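PDB 2IIZ: melanin biosynthesis protein TyrA, putative from Shewanella oneidensis, which binds heme b and probably acts as a peroxidase of the dye-decolorizing (DyP) type. Local coordinates for residues A[21-26]-A[135-140]; A[17-22]-A[108-113]; A[205-210]-A[224-229]. All blocks are in the same frame, centred on the assembly; numbering follows the deposited sequence.

Contact 1 of 3, residues A[21-26]-A[135-140]. With EDO (1,2-ethanediol), chain D.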
loop_
_atom_site.group_PDB
_atom_site.type_symbol
_atom_site.label_atom_id
_atom_site.label_comp_id
_atom_site.label_asym_id
_atom_site.label_seq_id
_atom_site.Cartn_x
_atom_site.Cartn_y
_atom_site.Cartn_z
ATOM N N HIS A 21 5.163 7.222 -5.642
ATOM C CA HIS A 21 3.954 6.432 -5.367
ATOM C C HIS A 21 2.877 6.644 -6.424
ATOM O O HIS A 21 2.890 7.621 -7.157
ATOM C CB HIS A 21 3.332 6.813 -4.040
ATOM C CG HIS A 21 4.216 6.651 -2.834
ATOM N ND1 HIS A 21 4.575 5.421 -2.330
ATOM C CD2 HIS A 21 4.777 7.572 -2.010
ATOM C CE1 HIS A 21 5.332 5.589 -1.255
ATOM N NE2 HIS A 21 5.472 6.886 -1.037
ATOM N N SER A 22 1.938 5.707 -6.480
ATOM C CA SER A 22 0.851 5.753 -7.445
ATOM C C SER A 22 -0.327 4.882 -7.014
ATOM O O SER A 22 -0.170 3.940 -6.228
ATOM C CB SER A 22 1.352 5.215 -8.784
ATOM O OG SER A 22 1.663 3.850 -8.631
ATOM N N VAL A 23 -1.504 5.205 -7.559
ATOM C CA VAL A 23 -2.730 4.409 -7.362
ATOM C C VAL A 23 -3.374 4.129 -8.724
ATOM O O VAL A 23 -3.426 5.005 -9.618
ATOM C CB VAL A 23 -3.718 5.135 -6.485
ATOM C CG1 VAL A 23 -4.965 4.296 -6.228
ATOM C CG2 VAL A 23 -3.053 5.496 -5.151
ATOM N N TYR A 24 -3.852 2.901 -8.862
ATOM C CA TYR A 24 -4.419 2.420 -10.107
ATOM C C TYR A 24 -5.831 1.870 -9.827
ATOM O O TYR A 24 -6.017 0.901 -9.069
ATOM C CB TYR A 24 -3.525 1.333 -10.715
ATOM C CG TYR A 24 -2.049 1.675 -10.826
ATOM C CD1 TYR A 24 -1.596 2.655 -11.706
ATOM C CD2 TYR A 24 -1.105 1.011 -10.057
ATOM C CE1 TYR A 24 -0.226 2.963 -11.803
ATOM C CE2 TYR A 24 0.255 1.311 -10.150
ATOM C CZ TYR A 24 0.681 2.276 -11.016
ATOM O OH TYR A 24 2.021 2.553 -11.084
ATOM N N LEU A 25 -6.824 2.500 -10.444
ATOM C CA LEU A 25 -8.216 2.211 -10.156
ATOM C C LEU A 25 -8.936 1.904 -11.432
ATOM O O LEU A 25 -8.944 2.702 -12.375
ATOM C CB LEU A 25 -8.901 3.387 -9.488
ATOM C CG LEU A 25 -8.240 3.938 -8.237
ATOM C CD1 LEU A 25 -9.008 5.170 -7.740
ATOM C CD2 LEU A 25 -8.171 2.869 -7.167
HETATM N N MSE A 26 -9.543 0.724 -11.421
HETATM C CA MSE A 26 -10.287 0.168 -12.526
HETATM C C MSE A 26 -11.739 0.120 -12.126
HETATM O O MSE A 26 -12.068 -0.478 -11.093
HETATM C CB MSE A 26 -9.773 -1.224 -12.772
HETATM C CG MSE A 26 -8.336 -1.197 -13.198
HETATM SE SE MSE A 26 -8.278 -0.352 -14.940
HETATM C CE MSE A 26 -6.361 -0.602 -15.187
ATOM N N GLU A 135 -8.119 -2.264 -7.415
ATOM C CA GLU A 135 -7.278 -1.196 -6.916
ATOM C C GLU A 135 -5.911 -1.771 -6.611
ATOM O O GLU A 135 -5.804 -2.845 -6.011
ATOM C CB GLU A 135 -7.857 -0.580 -5.650
ATOM C CG GLU A 135 -6.857 0.350 -4.967
ATOM C CD GLU A 135 -7.434 1.184 -3.833
ATOM O OE1 GLU A 135 -8.533 0.836 -3.303
ATOM O OE2 GLU A 135 -6.762 2.192 -3.480
ATOM N N GLU A 136 -4.868 -1.062 -7.028
ATOM C CA GLU A 136 -3.489 -1.441 -6.690
ATOM C C GLU A 136 -2.688 -0.176 -6.419
ATOM O O GLU A 136 -3.040 0.898 -6.916
ATOM C CB GLU A 136 -2.831 -2.240 -7.823
ATOM C CG GLU A 136 -3.530 -3.559 -8.196
ATOM C CD GLU A 136 -3.414 -4.659 -7.134
ATOM O OE1 GLU A 136 -2.606 -4.497 -6.199
ATOM O OE2 GLU A 136 -4.135 -5.686 -7.247
ATOM N N ARG A 137 -1.617 -0.316 -5.637
ATOM C CA ARG A 137 -0.730 0.802 -5.304
ATOM C C ARG A 137 0.690 0.493 -5.750
ATOM O O ARG A 137 1.253 -0.550 -5.399
ATOM C CB ARG A 137 -0.802 1.119 -3.795
ATOM C CG ARG A 137 -2.249 1.470 -3.383
ATOM C CD ARG A 137 -2.434 2.421 -2.177
ATOM N NE ARG A 137 -3.844 2.843 -2.124
ATOM C CZ ARG A 137 -4.385 3.716 -1.267
ATOM N NH1 ARG A 137 -3.647 4.322 -0.325
ATOM N NH2 ARG A 137 -5.695 3.982 -1.365
ATOM N N GLY A 138 1.245 1.411 -6.536
ATOM C CA GLY A 138 2.598 1.304 -7.071
ATOM C C GLY A 138 3.585 2.042 -6.185
ATOM O O GLY A 138 3.220 2.971 -5.434
ATOM N N PHE A 139 4.845 1.635 -6.263
ATOM C CA PHE A 139 5.884 2.317 -5.520
ATOM C C PHE A 139 7.223 2.240 -6.242
ATOM O O PHE A 139 7.542 1.212 -6.834
ATOM C CB PHE A 139 6.000 1.718 -4.135
ATOM C CG PHE A 139 6.372 0.262 -4.128
ATOM C CD1 PHE A 139 5.409 -0.717 -4.317
ATOM C CD2 PHE A 139 7.688 -0.127 -3.923
ATOM C CE1 PHE A 139 5.748 -2.069 -4.307
ATOM C CE2 PHE A 139 8.038 -1.486 -3.906
ATOM C CZ PHE A 139 7.064 -2.452 -4.099
ATOM N N ARG A 140 7.985 3.331 -6.192
ATOM C CA ARG A 140 9.386 3.311 -6.601
ATOM C C ARG A 140 10.178 2.346 -5.726
ATOM O O ARG A 140 10.057 2.381 -4.506
ATOM C CB ARG A 140 10.011 4.693 -6.480
ATOM C CG ARG A 140 11.469 4.743 -6.929
ATOM C CD ARG A 140 12.027 6.159 -6.953
ATOM N NE ARG A 140 11.458 6.948 -8.043
ATOM C CZ ARG A 140 11.718 8.237 -8.273
ATOM N NH1 ARG A 140 12.546 8.913 -7.489
ATOM N NH2 ARG A 140 11.144 8.863 -9.301
HETATM C C1 EDO D . 10.986 11.993 -6.642
HETATM O O1 EDO D . 11.623 12.063 -7.914
HETATM C C2 EDO D . 11.775 12.820 -5.633
HETATM O O2 EDO D . 10.962 13.099 -4.484
HETATM O O HOH W 1 2.830 3.365 -2.744
#

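Contact 2 of 3, residues A[17-22]-A[108-113]. With EDO (1,2-ethanediol), chain E; EDO (1,2-ethanediol), chain D.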
loop_
_atom_site.group_PDB
_atom_site.type_symbol
_atom_site.label_atom_id
_atom_site.label_comp_id
_atom_site.label_asym_id
_atom_site.label_seq_id
_atom_site.Cartn_x
_atom_site.Cartn_y
_atom_site.Cartn_z
ATOM N N GLU A 17 7.045 12.893 -15.456
ATOM C CA GLU A 17 8.246 12.249 -14.928
ATOM C C GLU A 17 7.858 11.337 -13.758
ATOM O O GLU A 17 6.748 11.427 -13.209
ATOM C CB GLU A 17 9.273 13.289 -14.464
ATOM C CG GLU A 17 9.873 14.152 -15.573
ATOM C CD GLU A 17 10.659 13.344 -16.602
ATOM O OE1 GLU A 17 11.160 12.252 -16.235
ATOM O OE2 GLU A 17 10.774 13.799 -17.777
ATOM N N GLY A 18 8.773 10.452 -13.385
ATOM C CA GLY A 18 8.503 9.427 -12.341
ATOM C C GLY A 18 8.143 9.993 -10.983
ATOM O O GLY A 18 8.439 11.162 -10.721
ATOM N N ASN A 19 7.516 9.157 -10.135
ATOM C CA ASN A 19 7.099 9.521 -8.763
ATOM C C ASN A 19 7.317 8.398 -7.787
ATOM O O ASN A 19 7.405 7.236 -8.180
ATOM C CB ASN A 19 5.599 9.855 -8.686
ATOM C CG ASN A 19 5.235 11.120 -9.452
ATOM O OD1 ASN A 19 5.121 11.102 -10.670
ATOM N ND2 ASN A 19 5.061 12.206 -8.743
ATOM N N LEU A 20 7.389 8.741 -6.505
ATOM C CA LEU A 20 7.574 7.723 -5.479
ATOM C C LEU A 20 6.373 6.783 -5.284
ATOM O O LEU A 20 6.549 5.664 -4.804
ATOM C CB LEU A 20 7.918 8.366 -4.134
ATOM C CG LEU A 20 9.193 9.219 -4.113
ATOM C CD1 LEU A 20 9.416 9.920 -2.747
ATOM C CD2 LEU A 20 10.391 8.382 -4.462
ATOM N N HIS A 21 5.163 7.222 -5.642
ATOM C CA HIS A 21 3.954 6.432 -5.367
ATOM C C HIS A 21 2.877 6.644 -6.424
ATOM O O HIS A 21 2.890 7.621 -7.157
ATOM C CB HIS A 21 3.332 6.813 -4.040
ATOM C CG HIS A 21 4.216 6.651 -2.834
ATOM N ND1 HIS A 21 4.575 5.421 -2.330
ATOM C CD2 HIS A 21 4.777 7.572 -2.010
ATOM C CE1 HIS A 21 5.332 5.589 -1.255
ATOM N NE2 HIS A 21 5.472 6.886 -1.037
ATOM N N SER A 22 1.938 5.707 -6.480
ATOM C CA SER A 22 0.851 5.753 -7.445
ATOM C C SER A 22 -0.327 4.882 -7.014
ATOM O O SER A 22 -0.170 3.940 -6.228
ATOM C CB SER A 22 1.352 5.215 -8.784
ATOM O OG SER A 22 1.663 3.850 -8.631
ATOM N N ARG A 108 -0.791 9.697 -9.418
ATOM C CA ARG A 108 0.619 9.686 -8.996
ATOM C C ARG A 108 1.042 10.849 -8.118
ATOM O O ARG A 108 0.490 11.939 -8.222
ATOM C CB ARG A 108 1.521 9.573 -10.225
ATOM C CG ARG A 108 2.008 8.161 -10.380
ATOM C CD ARG A 108 2.430 7.835 -11.735
ATOM N NE ARG A 108 3.617 8.559 -12.134
ATOM C CZ ARG A 108 4.397 8.217 -13.154
ATOM N NH1 ARG A 108 4.142 7.140 -13.887
ATOM N NH2 ARG A 108 5.445 8.962 -13.434
ATOM N N CYS A 109 2.026 10.593 -7.247
ATOM C CA CYS A 109 2.510 11.599 -6.297
ATOM C C CYS A 109 3.715 11.066 -5.522
ATOM O O CYS A 109 3.880 9.843 -5.358
ATOM C CB CYS A 109 1.396 11.941 -5.293
ATOM S SG CYS A 109 1.658 13.424 -4.294
ATOM N N ASP A 110 4.546 11.983 -5.042
ATOM C CA ASP A 110 5.640 11.657 -4.119
ATOM C C ASP A 110 5.166 11.512 -2.656
ATOM O O ASP A 110 5.959 11.205 -1.760
ATOM C CB ASP A 110 6.731 12.716 -4.250
ATOM C CG ASP A 110 7.331 12.734 -5.649
ATOM O OD1 ASP A 110 7.173 11.730 -6.382
ATOM O OD2 ASP A 110 7.956 13.738 -6.030
ATOM N N ARG A 111 3.872 11.728 -2.433
ATOM C CA ARG A 111 3.255 11.553 -1.123
ATOM C C ARG A 111 2.103 10.598 -1.296
ATOM O O ARG A 111 1.284 10.742 -2.206
ATOM C CB ARG A 111 2.730 12.879 -0.566
ATOM C CG ARG A 111 3.818 13.824 -0.118
ATOM C CD ARG A 111 3.290 15.074 0.538
ATOM N NE ARG A 111 2.444 14.782 1.701
ATOM C CZ ARG A 111 2.052 15.705 2.582
ATOM N NH1 ARG A 111 2.427 16.970 2.446
ATOM N NH2 ARG A 111 1.287 15.369 3.614
ATOM N N TYR A 112 2.047 9.627 -0.403
ATOM C CA TYR A 112 1.064 8.548 -0.443
ATOM C C TYR A 112 -0.205 8.977 0.227
ATOM O O TYR A 112 -1.273 8.555 -0.159
ATOM C CB TYR A 112 1.664 7.373 0.308
ATOM C CG TYR A 112 0.884 6.085 0.445
ATOM C CD1 TYR A 112 -0.115 5.949 1.414
ATOM C CD2 TYR A 112 1.174 4.982 -0.368
ATOM C CE1 TYR A 112 -0.818 4.752 1.557
ATOM C CE2 TYR A 112 0.474 3.767 -0.236
ATOM C CZ TYR A 112 -0.523 3.654 0.730
ATOM O OH TYR A 112 -1.238 2.466 0.888
ATOM N N ASP A 113 -0.082 9.819 1.242
ATOM C CA ASP A 113 -1.250 10.245 1.979
ATOM C C ASP A 113 -2.168 11.066 1.072
ATOM O O ASP A 113 -3.397 10.970 1.144
ATOM C CB ASP A 113 -0.879 10.951 3.315
ATOM C CG ASP A 113 0.079 12.163 3.168
ATOM O OD1 ASP A 113 0.529 12.536 2.045
ATOM O OD2 ASP A 113 0.382 12.762 4.250
HETATM C C1 EDO E . 3.514 10.427 2.833
HETATM O O1 EDO E . 2.341 9.681 3.210
HETATM C C2 EDO E . 4.478 9.486 2.099
HETATM O O2 EDO E . 5.485 10.181 1.336
HETATM C C1 EDO D . 10.986 11.993 -6.642
HETATM O O1 EDO D . 11.623 12.063 -7.914
HETATM C C2 EDO D . 11.775 12.820 -5.633
HETATM O O2 EDO D . 10.962 13.099 -4.484
#

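Contact 3 of 3, residues A[205-210]-A[224-229]. With HEM (protoporphyrin IX containing Fe), chain C.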
loop_
_atom_site.group_PDB
_atom_site.type_symbol
_atom_site.label_atom_id
_atom_site.label_comp_id
_atom_site.label_asym_id
_atom_site.label_seq_id
_atom_site.Cartn_x
_atom_site.Cartn_y
_atom_site.Cartn_z
ATOM N N ILE A 205 18.074 -9.762 -19.289
ATOM C CA ILE A 205 17.701 -8.374 -19.546
ATOM C C ILE A 205 18.513 -7.733 -20.663
ATOM O O ILE A 205 17.953 -6.968 -21.426
ATOM C CB ILE A 205 17.716 -7.577 -18.259
ATOM C CG1 ILE A 205 16.472 -8.000 -17.471
ATOM C CG2 ILE A 205 17.696 -6.044 -18.544
ATOM C CD1 ILE A 205 16.630 -7.888 -16.046
ATOM N N GLY A 206 19.806 -8.050 -20.763
ATOM C CA GLY A 206 20.699 -7.430 -21.756
ATOM C C GLY A 206 21.387 -6.165 -21.240
ATOM O O GLY A 206 21.892 -5.352 -22.025
ATOM N N ARG A 207 21.401 -6.000 -19.915
ATOM C CA ARG A 207 22.165 -4.936 -19.264
ATOM C C ARG A 207 22.785 -5.487 -17.982
ATOM O O ARG A 207 22.268 -6.456 -17.430
ATOM C CB ARG A 207 21.248 -3.755 -18.942
ATOM C CG ARG A 207 20.489 -3.223 -20.146
ATOM C CD ARG A 207 19.576 -2.098 -19.766
ATOM N NE ARG A 207 20.310 -0.866 -19.546
ATOM C CZ ARG A 207 20.485 0.087 -20.459
ATOM N NH1 ARG A 207 19.984 -0.023 -21.685
ATOM N NH2 ARG A 207 21.176 1.168 -20.142
ATOM N N THR A 208 23.880 -4.885 -17.507
ATOM C CA THR A 208 24.438 -5.272 -16.204
ATOM C C THR A 208 23.501 -4.756 -15.119
ATOM O O THR A 208 22.843 -3.740 -15.301
ATOM C CB THR A 208 25.867 -4.746 -15.964
ATOM O OG1 THR A 208 25.886 -3.318 -16.002
ATOM C CG2 THR A 208 26.810 -5.288 -17.016
ATOM N N LYS A 209 23.447 -5.466 -13.997
ATOM C CA LYS A 209 22.473 -5.179 -12.940
ATOM C C LYS A 209 22.793 -3.865 -12.243
ATOM O O LYS A 209 22.080 -2.883 -12.435
ATOM C CB LYS A 209 22.405 -6.338 -11.933
ATOM C CG LYS A 209 21.172 -6.317 -11.019
ATOM C CD LYS A 209 20.920 -7.687 -10.381
ATOM C CE LYS A 209 19.756 -7.667 -9.365
ATOM N NZ LYS A 209 19.416 -9.041 -8.844
ATOM N N GLN A 210 23.869 -3.844 -11.455
ATOM C CA GLN A 210 24.164 -2.714 -10.586
ATOM C C GLN A 210 24.422 -1.419 -11.346
ATOM O O GLN A 210 23.728 -0.440 -11.160
ATOM C CB GLN A 210 25.357 -3.027 -9.682
ATOM C CG GLN A 210 25.484 -2.071 -8.496
ATOM C CD GLN A 210 24.220 -2.028 -7.614
ATOM O OE1 GLN A 210 23.822 -0.968 -7.146
ATOM N NE2 GLN A 210 23.596 -3.185 -7.395
ATOM N N SER A 224 17.133 -11.856 -25.095
ATOM C CA SER A 224 17.160 -10.885 -23.989
ATOM C C SER A 224 16.048 -9.855 -24.136
ATOM O O SER A 224 15.711 -9.478 -25.263
ATOM C CB SER A 224 18.509 -10.173 -23.927
ATOM O OG SER A 224 18.741 -9.461 -25.117
ATOM N N HIS A 225 15.492 -9.404 -23.009
ATOM C CA HIS A 225 14.387 -8.437 -23.020
ATOM C C HIS A 225 14.601 -7.240 -23.956
ATOM O O HIS A 225 13.711 -6.904 -24.725
ATOM C CB HIS A 225 14.084 -7.905 -21.605
ATOM C CG HIS A 225 12.808 -7.133 -21.514
ATOM N ND1 HIS A 225 11.657 -7.512 -22.169
ATOM C CD2 HIS A 225 12.500 -6.002 -20.838
ATOM C CE1 HIS A 225 10.696 -6.644 -21.904
ATOM N NE2 HIS A 225 11.180 -5.717 -21.095
ATOM N N ILE A 226 15.774 -6.616 -23.879
ATOM C CA ILE A 226 16.100 -5.366 -24.611
ATOM C C ILE A 226 16.350 -5.598 -26.112
ATOM O O ILE A 226 16.214 -4.669 -26.933
ATOM C CB ILE A 226 17.394 -4.700 -24.011
ATOM C CG1 ILE A 226 17.252 -4.487 -22.521
ATOM C CG2 ILE A 226 17.695 -3.368 -24.617
ATOM C CD1 ILE A 226 15.951 -3.938 -22.122
ATOM N N LYS A 227 16.730 -6.816 -26.465
ATOM C CA LYS A 227 16.946 -7.157 -27.862
ATOM C C LYS A 227 15.579 -7.308 -28.498
ATOM O O LYS A 227 15.364 -6.913 -29.633
ATOM C CB LYS A 227 17.751 -8.465 -27.979
ATOM C CG LYS A 227 18.117 -8.885 -29.415
ATOM C CD LYS A 227 18.850 -7.787 -30.160
ATOM C CE LYS A 227 19.581 -8.332 -31.375
ATOM N NZ LYS A 227 20.417 -7.286 -32.052
ATOM N N ARG A 228 14.658 -7.876 -27.724
ATOM C CA ARG A 228 13.335 -8.261 -28.204
ATOM C C ARG A 228 12.391 -7.079 -28.363
ATOM O O ARG A 228 11.546 -7.067 -29.252
ATOM C CB ARG A 228 12.711 -9.254 -27.216
ATOM C CG ARG A 228 13.395 -10.626 -27.147
ATOM C CD ARG A 228 12.973 -11.523 -28.277
ATOM N NE ARG A 228 13.794 -11.282 -29.473
ATOM C CZ ARG A 228 13.329 -10.893 -30.649
ATOM N NH1 ARG A 228 12.042 -10.688 -30.841
ATOM N NH2 ARG A 228 14.164 -10.702 -31.642
ATOM N N VAL A 229 12.534 -6.088 -27.506
ATOM C CA VAL A 229 11.628 -4.931 -27.503
ATOM C C VAL A 229 12.243 -3.636 -28.064
ATOM O O VAL A 229 11.620 -2.573 -27.985
ATOM C CB VAL A 229 11.115 -4.616 -26.069
ATOM C CG1 VAL A 229 10.390 -5.808 -25.470
ATOM C CG2 VAL A 229 12.269 -4.197 -25.192
HETATM C CHA HEM C . 13.405 -1.975 -21.340
HETATM C CHB HEM C . 11.896 -4.411 -17.468
HETATM C CHC HEM C . 7.791 -5.501 -19.667
HETATM C CHD HEM C . 9.020 -2.634 -23.310
HETATM C C1A HEM C . 13.368 -2.571 -20.107
HETATM C C2A HEM C . 14.452 -2.577 -19.147
HETATM C C3A HEM C . 14.012 -3.260 -18.075
HETATM C C4A HEM C . 12.663 -3.686 -18.332
HETATM C CMA HEM C . 14.777 -3.563 -16.775
HETATM C CAA HEM C . 15.835 -1.914 -19.353
HETATM C CBA HEM C . 15.859 -0.459 -18.841
HETATM C CGA HEM C . 15.181 0.475 -19.817
HETATM O O1A HEM C . 14.041 0.951 -19.535
HETATM O O2A HEM C . 15.773 0.762 -20.894
HETATM C C1B HEM C . 10.667 -4.925 -17.741
HETATM C C2B HEM C . 9.906 -5.765 -16.842
HETATM C C3B HEM C . 8.758 -6.068 -17.459
HETATM C C4B HEM C . 8.778 -5.424 -18.750
HETATM C CMB HEM C . 10.408 -6.183 -15.440
HETATM C CAB HEM C . 7.577 -6.925 -16.977
HETATM C CBB HEM C . 7.773 -7.988 -16.210
HETATM C C1C HEM C . 7.791 -4.834 -20.852
HETATM C C2C HEM C . 6.745 -4.935 -21.835
HETATM C C3C HEM C . 7.078 -4.140 -22.855
HETATM C C4C HEM C . 8.345 -3.518 -22.522
HETATM C CMC HEM C . 5.509 -5.830 -21.651
HETATM C CAC HEM C . 6.311 -3.880 -24.166
HETATM C CBC HEM C . 5.152 -4.465 -24.498
HETATM C C1D HEM C . 10.292 -2.172 -23.113
HETATM C C2D HEM C . 10.957 -1.234 -23.978
HETATM C C3D HEM C . 12.329 -1.028 -23.364
HETATM C C4D HEM C . 12.345 -1.865 -22.192
HETATM C CMD HEM C . 10.388 -0.591 -25.261
HETATM C CAD HEM C . 13.474 -0.134 -23.866
HETATM C CBD HEM C . 14.420 -1.006 -24.676
HETATM C CGD HEM C . 15.418 -0.192 -25.466
HETATM O O1D HEM C . 16.620 -0.166 -25.059
HETATM O O2D HEM C . 15.006 0.416 -26.488
HETATM N NA HEM C . 12.286 -3.256 -19.585
HETATM N NB HEM C . 9.951 -4.730 -18.903
HETATM N NC HEM C . 8.760 -3.960 -21.285
HETATM N ND HEM C . 11.133 -2.521 -22.074
HETATM FE FE HEM C . 10.622 -3.793 -20.521
#

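Contact 1 of 3, residues A[21-26]-A[135-140]
Ser22 and Tyr24 pair with Gly138 and Glu136 in an antiparallel ladder that joins strand 130-139 to strand 21-29 in the sheet of the DyP-type peroxidase fold, a member of the dimeric α+β barrel group. Two hydrogen-bonded pairs carry it. At Tyr24 and Glu136, Tyr24 N reaches Glu136 O at 2.9 Å, nearly along the C=O axis, and Tyr24 O takes Glu136 N in return. At Ser22 and Gly138 both donors stand above the carbonyl planes, Gly138 N lying 2.9 Å from Ser22 O.

On the face bearing Ser22 and Tyr24, the tyrosine ring lies against the partner backbone, CE2 being 3.7 Å from Gly138 N. Its CG is anti to the carbonyl carbon (chi1 -50°), and OH ends where Ser22 OG donates to it. Ser22 OG is itself 3.1 Å from Gly138 CA, the glycine letting both hydroxyls lie close to the partner backbone. Met246 of strand 238-249 packs against both side chains.

On the opposite face, Leu25 and Glu135 run side by side, CD2 lying 3.6 Å from Glu135 CG. Val23 CG2 sits over one face of the Arg137 guanidinium, and Arg137 in turn holds Glu135 OE2 in a salt bridge. The other carboxylate oxygen, OE1, accepts from Leu251 N of the second subunit, tying this face to the dimer interface.

A water bridges the strands, donating to Gly138 O and lying 2.7 Å from His21 ND1. Arg137 NE and NH2 both meet the one oxygen Glu135 OE2 in the guanidinium plane, NH2 at 3.0 Å.

Contact 2 of 3, residues A[17-22]-A[108-113]
Asn19 and Leu20 meet Asp110, and Glu17 meets Arg108, where the chain enters strand 21-29 and strand 103-109 turns into helix 112-125. Backbone bonds are few: His21 and Cys109 form an antiparallel hydrogen-bonded pair, Cys109 N giving a good bond to His21 O and His21 N a weak one to Cys109 O.

Side-chain hydrogen bonds do more. The Arg108 chain bends at chi3 (67°), which places NE near the incoming loop, and the guanidinium edge meets two oxygens there. NH2 donates to Glu17 O at 2.8 Å, from above that carbonyl plane, and NE donates to Asn19 OD1 at 3.3 Å. NH1 is held by Gln244, while Asn19 has further partners in Ala59 O and Asn61 ND2. Asp110 OD1 is met on its anti side by Leu20 N at 3.0 Å and receives a weak bond from Asn19 ND2. The Leu20 side chain crosses that of Asp110 at about a right angle, with Leu20 CG 3.9 Å from Asp110 OD1.

Apolar contact is tight where Arg108 CG lies 3.4 Å from Ser22 CB.

Aromatic contact joins His21 to the start of the helix. Tyr112 CB stands over one face of the imidazole, 4.0 Å from its centroid, and the phenol presents its edge to the imidazole face with the planes at 80°. The Tyr112 ring also meets that of Phe139 of the second subunit.

Two charged side chains thus bind mainly neutral amide groups of the loop: Arg108 takes carbonyl oxygens and Asp110 takes N-H groups, which fixes the path into the strand without an ion pair between the segments.

Contact 3 of 3, residues A[205-210]-A[224-229]
Ile205 and Ile226 join the end of helix 198-205 to the short helix 225-228, the proximal heme-binding element of this DyP-type domain, which supplies the axial histidine.

Metal coordination comes first. His225 CG is anti to its backbone N (chi1 -169°), and the imidazole reaches the porphyrin with NE2 2.1 Å from the heme iron. On the far side of the ring, ND1 is hydrogen-bonded to Asp285 OD2, a second-shell carboxylate that helps to set the ring's rotation and would probably make the imidazole a stronger donor to the iron.

Backbone structure sets where the histidine starts. Ser224 occupies the N-cap position, its OG bonded to Pro221 O, and its own carbonyl accepts Arg228 N within the turn. Gly206, the first residue beyond helix 198-205, has positive phi (90°), backbone angles that call for glycine, and its N lies 4.0 Å from Ser224 CB. A hydrogen bond from Ile226 N to Ile205 O is doubtful, because that oxygen is too close to a neighbour in the model.

Apolar contacts fill the join and reach the cofactor. Ile205 CG2 meets Ile226 CG1 at 4.3 Å, and Arg207 CG packs at 4.2 Å on the same CG1. Arg207 CD continues to the propionate carbon CAA of the heme, while Arg207 NE is held by Asn212. Val229 CG2 lies 3.5 Å from heme C2D, and Ile226 CD1 touches the meso carbon CHA at 3.3 Å.

Contacts 1 and 2 are neighbours, with centres 9 Å apart, and share His21 and Ser22: strand 21-29 lies between 130-139 and 103-109 in one antiparallel sheet, so its first residues are paired on either flank. Both belong to the N-terminal DyP region and both reach the second subunit, where His21 meets its own copy. Contact 3 comes later in the chain, in the C-terminal DyP region, its centre about 26 Å from each of the others and nearest atoms about 14 Å from contact 1 and 15 Å from contact 2. The sheet and dimer contacts are thus separate from the segment that ligates the heme iron.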